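Local atomic coordinates of translocator protein BipD (Burkholderia pseudomallei, PDB entry 3NFT), a protein that is required for invasion of epithelial cells and intracellular survival, and probably regulates type III secretion of the effectors BipB and BipC from the needle tip. Residues A[69-73]-A[159-163]; A[51-57]-A[258-262]; A[78-82]-A[148-152]; A[92-96]-A[276-280]. One frame throughout, in Å; residues are numbered along the deposited sequence. Where two conformers were deposited one is given.

Interaction 1: A[69-73]-A[159-163]; sequences DGRRA and SKLQD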
loop_
_atom_site.group_PDB
_atom_site.type_symbol
_atom_site.label_atom_id
_atom_site.label_comp_id
_atom_site.label_asym_id
_atom_site.label_seq_id
_atom_site.Cartn_x
_atom_site.Cartn_y
_atom_site.Cartn_z
ATOM N N ASP A 69 -2.655 48.939 31.413
ATOM C CA ASP A 69 -3.713 48.247 30.687
ATOM C C ASP A 69 -3.163 46.915 30.192
ATOM O O ASP A 69 -1.967 46.760 29.930
ATOM C CB ASP A 69 -4.231 49.087 29.505
ATOM C CG ASP A 69 -5.179 50.205 29.943
ATOM O OD1 ASP A 69 -6.318 49.935 30.403
ATOM O OD2 ASP A 69 -4.804 51.376 29.775
ATOM N N GLY A 70 -4.038 45.934 30.080
ATOM C CA GLY A 70 -3.640 44.658 29.517
ATOM C C GLY A 70 -3.437 44.773 28.010
ATOM O O GLY A 70 -3.560 45.863 27.443
ATOM N N ARG A 71 -3.134 43.659 27.373
ATOM C CA ARG A 71 -3.087 43.570 25.922
ATOM C C ARG A 71 -4.061 42.488 25.490
ATOM O O ARG A 71 -4.009 41.379 26.015
ATOM C CB ARG A 71 -1.687 43.225 25.415
ATOM C CG ARG A 71 -1.635 43.166 23.898
ATOM C CD ARG A 71 -0.266 42.832 23.337
ATOM N NE ARG A 71 -0.172 43.227 21.934
ATOM C CZ ARG A 71 -0.645 42.557 20.890
ATOM N NH1 ARG A 71 -1.307 41.416 21.033
ATOM N NH2 ARG A 71 -0.465 43.057 19.666
ATOM N N ARG A 72 -4.971 42.846 24.593
ATOM C CA ARG A 72 -5.957 41.929 24.020
ATOM C C ARG A 72 -5.447 41.366 22.697
ATOM O O ARG A 72 -4.518 41.913 22.091
ATOM C CB ARG A 72 -7.283 42.651 23.857
ATOM C CG ARG A 72 -7.873 43.027 25.241
ATOM C CD ARG A 72 -8.919 44.034 25.161
ATOM N NE ARG A 72 -9.170 44.763 26.420
ATOM C CZ ARG A 72 -10.321 44.857 27.069
ATOM N NH1 ARG A 72 -11.431 44.267 26.620
ATOM N NH2 ARG A 72 -10.365 45.579 28.186
ATOM N N ALA A 73 -6.087 40.293 22.235
ATOM C CA ALA A 73 -5.684 39.569 21.063
ATOM C C ALA A 73 -6.390 40.052 19.803
ATOM O O ALA A 73 -7.611 40.205 19.789
ATOM C CB ALA A 73 -5.974 38.036 21.272
ATOM N N SER A 159 -9.418 38.203 26.270
ATOM C CA SER A 159 -9.466 39.606 25.870
ATOM C C SER A 159 -10.718 40.264 26.491
ATOM O O SER A 159 -10.624 41.296 27.141
ATOM C CB SER A 159 -9.498 39.714 24.359
ATOM O OG SER A 159 -8.338 39.154 23.778
ATOM N N LYS A 160 -11.882 39.656 26.281
ATOM C CA LYS A 160 -13.146 40.172 26.794
ATOM C C LYS A 160 -13.147 40.341 28.302
ATOM O O LYS A 160 -13.684 41.323 28.825
ATOM C CB LYS A 160 -14.295 39.246 26.395
ATOM C CG LYS A 160 -14.677 39.307 24.959
ATOM C CD LYS A 160 -15.834 38.362 24.651
ATOM C CE LYS A 160 -16.614 38.799 23.439
ATOM N NZ LYS A 160 -15.782 38.867 22.208
ATOM N N LEU A 161 -12.506 39.412 29.015
ATOM C CA LEU A 161 -12.569 39.429 30.476
ATOM C C LEU A 161 -11.867 40.616 31.081
ATOM O O LEU A 161 -12.139 41.007 32.192
ATOM C CB LEU A 161 -12.061 38.120 31.083
ATOM C CG LEU A 161 -10.572 37.764 30.994
ATOM C CD1 LEU A 161 -9.791 38.504 32.077
ATOM C CD2 LEU A 161 -10.363 36.230 31.142
ATOM N N GLN A 162 -10.971 41.236 30.300
ATOM C CA GLN A 162 -10.214 42.393 30.772
ATOM C C GLN A 162 -11.126 43.593 31.046
ATOM O O GLN A 162 -10.743 44.498 31.787
ATOM C CB GLN A 162 -9.107 42.736 29.767
ATOM C CG GLN A 162 -8.115 41.616 29.658
ATOM C CD GLN A 162 -6.941 41.962 28.752
ATOM O OE1 GLN A 162 -6.525 43.116 28.683
ATOM N NE2 GLN A 162 -6.433 40.965 28.047
ATOM N N ASP A 163 -12.322 43.587 30.462
ATOM C CA ASP A 163 -13.276 44.659 30.728
ATOM C C ASP A 163 -13.740 44.622 32.177
ATOM O O ASP A 163 -14.320 45.595 32.681
ATOM C CB ASP A 163 -14.516 44.529 29.861
ATOM C CG ASP A 163 -14.313 44.941 28.420
ATOM O OD1 ASP A 163 -15.244 44.734 27.621
ATOM O OD2 ASP A 163 -13.267 45.500 28.081
HETATM O O HOH W 1 -6.704 45.680 29.866
#
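Ser159 meets the loop 69-73 through its hydroxyl and its methylene. OG accepts a nearly straight hydrogen bond from Ala73 N (3.0 Å, 173°) and is also bonded to the Ala155 carbonyl one helical turn back, while CB lies 3.7 Å from Arg72 CB. Ser159 O lies over one face of the guanidinium, 3.1 Å from Arg72 NH1, but the N-H points too poorly at it for a bond. Here the long helix 121-160, part of a predicted coiled coil, gives way to a 3-10 turn over 161-163. The loop crossing this helix end is the connection from strand 66-68 to helix 76-103, so the contact lays the loop that follows the 61-63/66-68 hairpin against the end of helix 121-160. Gln162 runs extended beside the oppositely directed Arg72 side chain, with CB over one face of the guanidinium. Its NE2 sends a straight bond (3.2 Å, 177°) to Arg71 O, arriving from above the carbonyl plane, and also bonds the Met158 carbonyl; OE1 takes a water that Gly70 N holds from the other end. Gly70 CA lies 3.4 Å from Gln162 OE1. Asp163 offers one oxygen, OD2, to both terminal nitrogens of Arg72: NH1 at 2.7 Å and NH2 at 2.9 Å. Both reach it from the same face of the carboxylate, whose plane is turned 45° from the guanidinium, forming a salt bridge at the exposed margin of the contact.

Interaction 2: A[51-57]-A[258-262]; sequences IDEFASL and KDNIQ
Lys258 of helix 244-295 reaches to the C-terminal turn of helix 41-56. From CB the chain leaves with CG anti to the backbone N, which carries it over the gap between the helices. Lys258 CG comes obliquely to the ring of Phe54, 3.7 Å from Phe54 CE2. The chain then stays extended through CD, alongside Phe54 but pointing the other way, and CE settles 3.9 Å from Leu57 CB. A bend at the last torsion (chi4 -91°) turns NZ into the carbonyls that finish the helix. NZ donates to Phe54 O at 3.0 Å, and more weakly to Ala55 O and Leu57 O, both at 3.4 Å. A water bridges NZ and Leu57 O as well. Phe54 O is gripped from the other face of its plane by Leu57 N, so two donors hold it. The ammonium thus sits at the C-terminal end of the helix, where its positive charge probably complements the helix dipole. Beside it the Phe54 ring points one edge at Lys258 O, and CZ approaches Ile261 CG2 at 4.1 Å. Gln262 extends past this ring with its amide plane almost perpendicular (86°), bringing NE2 to 3.3 Å from Ala55 CB. The two segments run antiparallel, 174° between directions, with axes 10.4 Å apart. Helix 121-160 flanks the pair through Phe151, which stacks on Phe54, and through Met158 on Leu57; helix 76-103 adds Phe78 against Phe54, while helix 226-233 meets Lys258 through Met231.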
loop_
_atom_site.group_PDB
_atom_site.type_symbol
_atom_site.label_atom_id
_atom_site.label_comp_id
_atom_site.label_asym_id
_atom_site.label_seq_id
_atom_site.Cartn_x
_atom_site.Cartn_y
_atom_site.Cartn_z
ATOM N N ILE A 51 0.064 31.550 17.611
ATOM C CA ILE A 51 0.720 31.256 18.883
ATOM C C ILE A 51 1.362 32.510 19.503
ATOM O O ILE A 51 1.199 32.791 20.687
ATOM C CB ILE A 51 1.750 30.128 18.754
ATOM C CG1 ILE A 51 1.056 28.823 18.405
ATOM C CG2 ILE A 51 2.574 30.015 20.036
ATOM C CD1 ILE A 51 1.973 27.681 17.989
ATOM N N ASP A 52 2.052 33.293 18.686
ATOM C CA ASP A 52 2.615 34.533 19.184
ATOM C C ASP A 52 1.566 35.528 19.653
ATOM O O ASP A 52 1.760 36.211 20.654
ATOM C CB ASP A 52 3.491 35.219 18.142
ATOM C CG ASP A 52 4.815 34.489 17.872
ATOM O OD1 ASP A 52 5.221 33.576 18.622
ATOM O OD2 ASP A 52 5.386 34.765 16.826
ATOM N N GLU A 53 0.425 35.579 18.952
ATOM C CA GLU A 53 -0.658 36.465 19.360
ATOM C C GLU A 53 -1.198 36.059 20.719
ATOM O O GLU A 53 -1.410 36.894 21.591
ATOM C CB GLU A 53 -1.789 36.456 18.341
ATOM C CG GLU A 53 -2.791 37.562 18.547
ATOM C CD GLU A 53 -2.261 38.960 18.310
ATOM O OE1 GLU A 53 -1.225 39.080 17.595
ATOM O OE2 GLU A 53 -2.824 39.943 18.832
ATOM N N PHE A 54 -1.410 34.759 20.884
ATOM C CA PHE A 54 -1.891 34.217 22.163
ATOM C C PHE A 54 -0.907 34.516 23.277
ATOM O O PHE A 54 -1.261 34.927 24.388
ATOM C CB PHE A 54 -2.098 32.722 21.993
ATOM C CG PHE A 54 -2.798 32.043 23.153
ATOM C CD1 PHE A 54 -4.179 31.832 23.108
ATOM C CD2 PHE A 54 -2.082 31.573 24.237
ATOM C CE1 PHE A 54 -4.820 31.174 24.133
ATOM C CE2 PHE A 54 -2.744 30.934 25.283
ATOM C CZ PHE A 54 -4.129 30.732 25.204
ATOM N N ALA A 55 0.363 34.285 23.001
ATOM C CA ALA A 55 1.410 34.518 23.984
ATOM C C ALA A 55 1.460 35.971 24.429
ATOM O O ALA A 55 1.770 36.268 25.600
ATOM C CB ALA A 55 2.789 34.109 23.398
ATOM N N SER A 56 1.180 36.879 23.493
ATOM C CA SER A 56 1.248 38.315 23.754
ATOM C C SER A 56 0.119 38.843 24.644
ATOM O O SER A 56 0.212 39.932 25.198
ATOM C CB SER A 56 1.292 39.090 22.440
ATOM O OG SER A 56 0.016 39.252 21.873
ATOM N N LEU A 57 -0.977 38.091 24.748
ATOM C CA LEU A 57 -2.080 38.537 25.570
ATOM C C LEU A 57 -1.622 38.709 27.027
ATOM O O LEU A 57 -0.875 37.873 27.541
ATOM C CB LEU A 57 -3.255 37.565 25.423
ATOM C CG LEU A 57 -4.590 38.051 25.955
ATOM C CD1 LEU A 57 -5.701 37.578 25.095
ATOM C CD2 LEU A 57 -4.722 37.554 27.401
ATOM N N LYS A 258 -3.193 29.516 31.225
ATOM C CA LYS A 258 -3.098 30.061 29.902
ATOM C C LYS A 258 -1.860 29.477 29.197
ATOM O O LYS A 258 -1.945 29.005 28.071
ATOM C CB LYS A 258 -3.015 31.597 29.993
ATOM C CG LYS A 258 -2.660 32.304 28.683
ATOM C CD LYS A 258 -2.395 33.790 28.854
ATOM C CE LYS A 258 -2.044 34.474 27.521
ATOM N NZ LYS A 258 -0.564 34.476 27.252
ATOM N N ASP A 259 -0.717 29.486 29.887
ATOM C CA ASP A 259 0.505 28.987 29.276
ATOM C C ASP A 259 0.440 27.478 28.997
ATOM O O ASP A 259 1.063 26.977 28.039
ATOM C CB ASP A 259 1.752 29.301 30.115
ATOM C CG ASP A 259 2.095 30.787 30.167
ATOM O OD1 ASP A 259 1.540 31.573 29.380
ATOM O OD2 ASP A 259 2.987 31.181 30.975
ATOM N N ASN A 260 -0.287 26.741 29.839
ATOM C CA ASN A 260 -0.493 25.323 29.582
ATOM C C ASN A 260 -1.257 25.131 28.250
ATOM O O ASN A 260 -0.924 24.237 27.447
ATOM C CB ASN A 260 -1.246 24.697 30.749
ATOM C CG ASN A 260 -1.113 23.178 30.829
ATOM O OD1 ASN A 260 -0.780 22.454 29.848
ATOM N ND2 ASN A 260 -1.402 22.671 32.017
ATOM N N ILE A 261 -2.309 25.922 28.048
ATOM C CA ILE A 261 -3.089 25.837 26.808
ATOM C C ILE A 261 -2.203 26.192 25.614
ATOM O O ILE A 261 -2.224 25.480 24.623
ATOM C CB ILE A 261 -4.341 26.714 26.836
ATOM C CG1 ILE A 261 -5.308 26.230 27.935
ATOM C CG2 ILE A 261 -5.016 26.757 25.426
ATOM C CD1 ILE A 261 -6.527 27.168 28.094
ATOM N N GLN A 262 -1.338 27.208 25.767
ATOM C CA GLN A 262 -0.423 27.545 24.675
ATOM C C GLN A 262 0.507 26.354 24.381
ATOM O O GLN A 262 0.775 26.035 23.226
ATOM C CB GLN A 262 0.447 28.758 25.012
ATOM C CG GLN A 262 1.333 29.163 23.858
ATOM C CD GLN A 262 2.295 30.312 24.151
ATOM O OE1 GLN A 262 3.474 30.311 23.689
ATOM N NE2 GLN A 262 1.822 31.308 24.877
HETATM O O HOH W 2 0.036 36.320 29.727
#

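Interaction 3: A[78-82]-A[148-152]; sequences FDDAR and TKYFQ
Phe78 and Gln152 lie side by side and head to opposite helices, the ring and amide planes nearly parallel, 17° apart. Gln152 CA stands over one face of the ring, 4.1 Å from the Phe78 centroid, a CH-pi contact. Phe151 meets the same ring differently: the two planes are 72° apart and the edge of Phe78 points toward the face of Phe151, an offset edge-to-face pair with centroids 5.5 Å apart. Farther out, the extended Gln152 side chain crosses those of Asp79 and Arg82 at about a right angle, its amide plane turned about 65° from both groups. NE2 donates an almost straight bond to Asp79 OD1 (2.9 Å) from above the carboxylate plane, whereas OE1 accepts from Arg82 NH1 at 3.1 Å. Using both ends of the amide fixes its rotation. Arg82 CG, alongside Thr148, lies 3.6 Å from its CG2, and Lys149 CD covers part of one guanidinium face; NH2 is also salt-bridged to Glu145, which probably eases the proximity of the lysine. The helices are antiparallel. Helix 41-56 closes over Phe78, Ala81 and Thr148 with Ala50 and Leu47, and helix 244-295 backs Phe151 through Ile261 and Val265, completing the helical bundle.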
loop_
_atom_site.group_PDB
_atom_site.type_symbol
_atom_site.label_atom_id
_atom_site.label_comp_id
_atom_site.label_asym_id
_atom_site.label_seq_id
_atom_site.Cartn_x
_atom_site.Cartn_y
_atom_site.Cartn_z
ATOM N N PHE A 78 -5.793 34.251 14.142
ATOM C CA PHE A 78 -6.244 32.893 14.233
ATOM C C PHE A 78 -7.079 32.476 13.030
ATOM O O PHE A 78 -6.975 31.341 12.567
ATOM C CB PHE A 78 -7.067 32.694 15.525
ATOM C CG PHE A 78 -6.321 32.978 16.804
ATOM C CD1 PHE A 78 -6.129 34.304 17.234
ATOM C CD2 PHE A 78 -5.733 31.958 17.571
ATOM C CE1 PHE A 78 -5.423 34.607 18.368
ATOM C CE2 PHE A 78 -5.039 32.265 18.734
ATOM C CZ PHE A 78 -4.875 33.590 19.137
ATOM N N ASP A 79 -7.933 33.382 12.541
ATOM C CA ASP A 79 -8.667 33.153 11.305
ATOM C C ASP A 79 -7.728 32.885 10.140
ATOM O O ASP A 79 -7.929 31.952 9.381
ATOM C CB ASP A 79 -9.574 34.330 10.959
ATOM C CG ASP A 79 -10.604 34.615 12.039
ATOM O OD1 ASP A 79 -11.344 33.663 12.439
ATOM O OD2 ASP A 79 -10.667 35.789 12.490
ATOM N N ASP A 80 -6.665 33.672 10.039
ATOM C CA ASP A 80 -5.715 33.527 8.949
ATOM C C ASP A 80 -5.112 32.115 9.019
ATOM O O ASP A 80 -4.891 31.477 7.997
ATOM C CB ASP A 80 -4.557 34.531 9.089
ATOM C CG ASP A 80 -4.936 35.993 8.806
ATOM O OD1 ASP A 80 -5.950 36.259 8.154
ATOM O OD2 ASP A 80 -4.144 36.891 9.213
ATOM N N ALA A 81 -4.802 31.640 10.231
ATOM C CA ALA A 81 -4.226 30.292 10.378
ATOM C C ALA A 81 -5.228 29.211 9.950
ATOM O O ALA A 81 -4.884 28.272 9.261
ATOM C CB ALA A 81 -3.755 30.045 11.772
ATOM N N ARG A 82 -6.477 29.340 10.397
ATOM C CA ARG A 82 -7.498 28.368 10.029
ATOM C C ARG A 82 -7.681 28.324 8.507
ATOM O O ARG A 82 -7.787 27.240 7.915
ATOM C CB ARG A 82 -8.803 28.718 10.724
ATOM C CG ARG A 82 -8.698 28.490 12.222
ATOM C CD ARG A 82 -9.884 29.102 12.972
ATOM N NE ARG A 82 -11.129 28.580 12.429
ATOM C CZ ARG A 82 -12.314 29.154 12.528
ATOM N NH1 ARG A 82 -12.469 30.299 13.184
ATOM N NH2 ARG A 82 -13.363 28.541 11.991
ATOM N N THR A 148 -7.523 25.086 16.670
ATOM C CA THR A 148 -7.228 26.497 16.490
ATOM C C THR A 148 -8.456 27.349 16.814
ATOM O O THR A 148 -8.341 28.439 17.358
ATOM C CB THR A 148 -6.681 26.796 15.077
ATOM O OG1 THR A 148 -5.505 25.988 14.858
ATOM C CG2 THR A 148 -6.333 28.279 14.921
ATOM N N LYS A 149 -9.647 26.848 16.482
ATOM C CA LYS A 149 -10.850 27.537 16.915
ATOM C C LYS A 149 -10.959 27.630 18.434
ATOM O O LYS A 149 -11.317 28.676 18.999
ATOM C CB LYS A 149 -12.071 26.833 16.332
ATOM C CG LYS A 149 -13.353 27.426 16.791
ATOM C CD LYS A 149 -13.620 28.825 16.300
ATOM C CE LYS A 149 -15.123 29.128 16.426
ATOM N NZ LYS A 149 -15.421 30.564 16.377
ATOM N N TYR A 150 -10.668 26.529 19.113
ATOM C CA TYR A 150 -10.571 26.526 20.571
ATOM C C TYR A 150 -9.591 27.565 21.088
ATOM O O TYR A 150 -9.887 28.359 21.966
ATOM C CB TYR A 150 -10.164 25.148 21.034
ATOM C CG TYR A 150 -9.525 25.021 22.408
ATOM C CD1 TYR A 150 -10.209 25.367 23.578
ATOM C CD2 TYR A 150 -8.266 24.483 22.550
ATOM C CE1 TYR A 150 -9.636 25.195 24.808
ATOM C CE2 TYR A 150 -7.676 24.312 23.790
ATOM C CZ TYR A 150 -8.366 24.670 24.928
ATOM O OH TYR A 150 -7.795 24.471 26.160
ATOM N N PHE A 151 -8.400 27.543 20.491
ATOM C CA PHE A 151 -7.294 28.430 20.876
ATOM C C PHE A 151 -7.744 29.880 20.717
ATOM O O PHE A 151 -7.512 30.694 21.594
ATOM C CB PHE A 151 -6.101 28.077 19.985
ATOM C CG PHE A 151 -4.758 28.608 20.426
ATOM C CD1 PHE A 151 -4.321 28.521 21.737
ATOM C CD2 PHE A 151 -3.876 29.097 19.449
ATOM C CE1 PHE A 151 -3.041 28.935 22.105
ATOM C CE2 PHE A 151 -2.597 29.489 19.802
ATOM C CZ PHE A 151 -2.182 29.421 21.122
ATOM N N GLN A 152 -8.417 30.162 19.591
ATOM C CA GLN A 152 -9.008 31.444 19.291
ATOM C C GLN A 152 -10.038 31.857 20.309
ATOM O O GLN A 152 -10.069 33.001 20.748
ATOM C CB GLN A 152 -9.593 31.454 17.871
ATOM C CG GLN A 152 -10.143 32.769 17.356
ATOM C CD GLN A 152 -10.546 32.670 15.883
ATOM O OE1 GLN A 152 -10.585 31.581 15.310
ATOM N NE2 GLN A 152 -10.817 33.790 15.257
#

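Interaction 4: A[92-96]-A[276-280]; sequences QRNLL and NSNFD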
loop_
_atom_site.group_PDB
_atom_site.type_symbol
_atom_site.label_atom_id
_atom_site.label_comp_id
_atom_site.label_asym_id
_atom_site.label_seq_id
_atom_site.Cartn_x
_atom_site.Cartn_y
_atom_site.Cartn_z
ATOM N N GLN A 92 -2.885 19.863 -0.939
ATOM C CA GLN A 92 -2.295 18.547 -0.778
ATOM C C GLN A 92 -3.150 17.470 -1.432
ATOM O O GLN A 92 -2.640 16.584 -2.129
ATOM C CB GLN A 92 -2.119 18.226 0.691
ATOM C CG GLN A 92 -1.047 18.979 1.408
ATOM C CD GLN A 92 -1.043 18.690 2.903
ATOM O OE1 GLN A 92 -2.099 18.683 3.536
ATOM N NE2 GLN A 92 0.166 18.478 3.485
ATOM N N ARG A 93 -4.455 17.520 -1.173
ATOM C CA ARG A 93 -5.377 16.544 -1.770
ATOM C C ARG A 93 -5.344 16.613 -3.292
ATOM O O ARG A 93 -5.340 15.585 -3.978
ATOM C CB ARG A 93 -6.806 16.771 -1.262
ATOM C CG ARG A 93 -7.765 15.653 -1.701
ATOM C CD ARG A 93 -9.158 15.756 -1.078
ATOM N NE ARG A 93 -10.003 14.609 -1.468
ATOM C CZ ARG A 93 -10.265 13.531 -0.722
ATOM N NH1 ARG A 93 -9.777 13.388 0.508
ATOM N NH2 ARG A 93 -11.056 12.578 -1.212
ATOM N N ASN A 94 -5.338 17.835 -3.819
ATOM C CA ASN A 94 -5.304 18.037 -5.275
ATOM C C ASN A 94 -4.055 17.397 -5.879
ATOM O O ASN A 94 -4.130 16.742 -6.924
ATOM C CB ASN A 94 -5.336 19.523 -5.629
ATOM C CG ASN A 94 -6.709 20.173 -5.453
ATOM O OD1 ASN A 94 -6.810 21.403 -5.493
ATOM N ND2 ASN A 94 -7.755 19.377 -5.263
ATOM N N LEU A 95 -2.908 17.573 -5.228
ATOM C CA LEU A 95 -1.666 17.002 -5.740
ATOM C C LEU A 95 -1.725 15.466 -5.702
ATOM O O LEU A 95 -1.309 14.790 -6.623
ATOM C CB LEU A 95 -0.461 17.542 -4.966
ATOM C CG LEU A 95 0.933 17.012 -5.338
ATOM C CD1 LEU A 95 1.187 17.052 -6.847
ATOM C CD2 LEU A 95 2.032 17.780 -4.595
ATOM N N LEU A 96 -2.220 14.908 -4.612
ATOM C CA LEU A 96 -2.397 13.448 -4.556
ATOM C C LEU A 96 -3.327 12.936 -5.655
ATOM O O LEU A 96 -3.062 11.912 -6.271
ATOM C CB LEU A 96 -2.894 13.008 -3.169
ATOM C CG LEU A 96 -1.894 13.129 -2.020
ATOM C CD1 LEU A 96 -2.482 12.600 -0.703
ATOM C CD2 LEU A 96 -0.594 12.425 -2.294
ATOM N N ASN A 276 2.965 17.415 7.797
ATOM C CA ASN A 276 3.253 18.099 6.546
ATOM C C ASN A 276 4.570 17.630 5.937
ATOM O O ASN A 276 4.674 17.507 4.737
ATOM C CB ASN A 276 3.281 19.602 6.756
ATOM C CG ASN A 276 1.884 20.208 6.836
ATOM O OD1 ASN A 276 0.908 19.613 6.359
ATOM N ND2 ASN A 276 1.800 21.450 7.338
ATOM N N SER A 277 5.578 17.383 6.775
ATOM C CA SER A 277 6.834 16.779 6.331
ATOM C C SER A 277 6.594 15.388 5.747
ATOM O O SER A 277 7.095 15.063 4.669
ATOM C CB SER A 277 7.843 16.748 7.482
ATOM O OG SER A 277 9.038 16.098 7.088
ATOM N N ASN A 278 5.797 14.566 6.450
ATOM C CA ASN A 278 5.408 13.249 5.934
ATOM C C ASN A 278 4.697 13.336 4.574
ATOM O O ASN A 278 4.922 12.500 3.691
ATOM C CB ASN A 278 4.524 12.499 6.937
ATOM C CG ASN A 278 5.320 11.872 8.077
ATOM O OD1 ASN A 278 6.555 11.794 8.026
ATOM N ND2 ASN A 278 4.610 11.360 9.096
ATOM N N PHE A 279 3.852 14.348 4.388
ATOM C CA PHE A 279 3.183 14.519 3.114
ATOM C C PHE A 279 4.200 14.809 2.001
ATOM O O PHE A 279 4.172 14.194 0.942
ATOM C CB PHE A 279 2.148 15.643 3.129
ATOM C CG PHE A 279 1.563 15.900 1.780
ATOM C CD1 PHE A 279 0.446 15.195 1.334
ATOM C CD2 PHE A 279 2.140 16.828 0.924
ATOM C CE1 PHE A 279 -0.083 15.413 0.074
ATOM C CE2 PHE A 279 1.591 17.042 -0.353
ATOM C CZ PHE A 279 0.505 16.316 -0.771
ATOM N N ASP A 280 5.092 15.747 2.267
ATOM C CA ASP A 280 6.125 16.079 1.285
ATOM C C ASP A 280 6.941 14.833 0.909
ATOM O O ASP A 280 7.232 14.598 -0.273
ATOM C CB ASP A 280 7.010 17.186 1.827
ATOM C CG ASP A 280 6.305 18.532 1.876
ATOM O OD1 ASP A 280 6.943 19.514 2.328
ATOM O OD2 ASP A 280 5.135 18.638 1.427
HETATM O O HOH W 3 3.059 19.432 3.303
HETATM O O HOH W 4 -1.400 17.967 6.248
#
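Gln92 lies across the Phe279 ring, and its aliphatic part makes the central contact. CG stands 3.6 Å from the ring centroid and only 8° off the normal, a CH-pi contact over the middle of the face, with CB beside it at 3.5 Å from Phe279 CE1. Leu96 approaches from the edge instead, its CG 3.6 Å from Phe279 CE1, and Leu95 CD2 lies near the same plane at 4.3 Å from Phe279 CE2. Gln92 NE2 lies 3.4 Å from Phe279 CG and from there turns to polar partners. It makes a weak, bent hydrogen bond to Asn276 OD1 (3.2 Å), the two amide planes being 76° apart. One water donates to both Gln92 OE1 and Asn276 OD1; another donates to Asn276 O while accepting weakly from NE2, so water completes the polar patch beside the ring. Farther out, Asn276 ND2 is bonded to Glu44, which probably helps to orient that amide. Ile137 of helix 121-160 touches Gln92, Leu96 and Phe279, and Leu33 of helix 30-35 touches Leu95. The segments run nearly parallel, 20° apart, but their axes stay 12.2 Å from each other. This is side-chain packing between helix 76-103 and the predicted coiled-coil helix 244-295 in the long helical bundle of this type III tip protein, with the wide spacing bridged by Gln92 and Phe279.

Interactions 2, 3 and 4 are buried between helices, whereas interaction 1 is partly exposed where a loop meets the end of helix 121-160. That same helix also supplies interaction 3; helix 76-103 serves interactions 3 and 4, and helix 244-295 serves 2 and 4. Interactions 2 and 3 touch through Phe54 and Phe151, making one aromatic cluster, and interaction 1 joins interaction 2 through the Arg71-Glu53 salt bridge. Interaction 4 stands apart, its centre 39 Å from that of interaction 1, on the opposite side of the chain's centre. Chemistry follows place: a salt bridge at the loop, a lysine at a helix end, an amide between charges, and a ring beside water-linked amides.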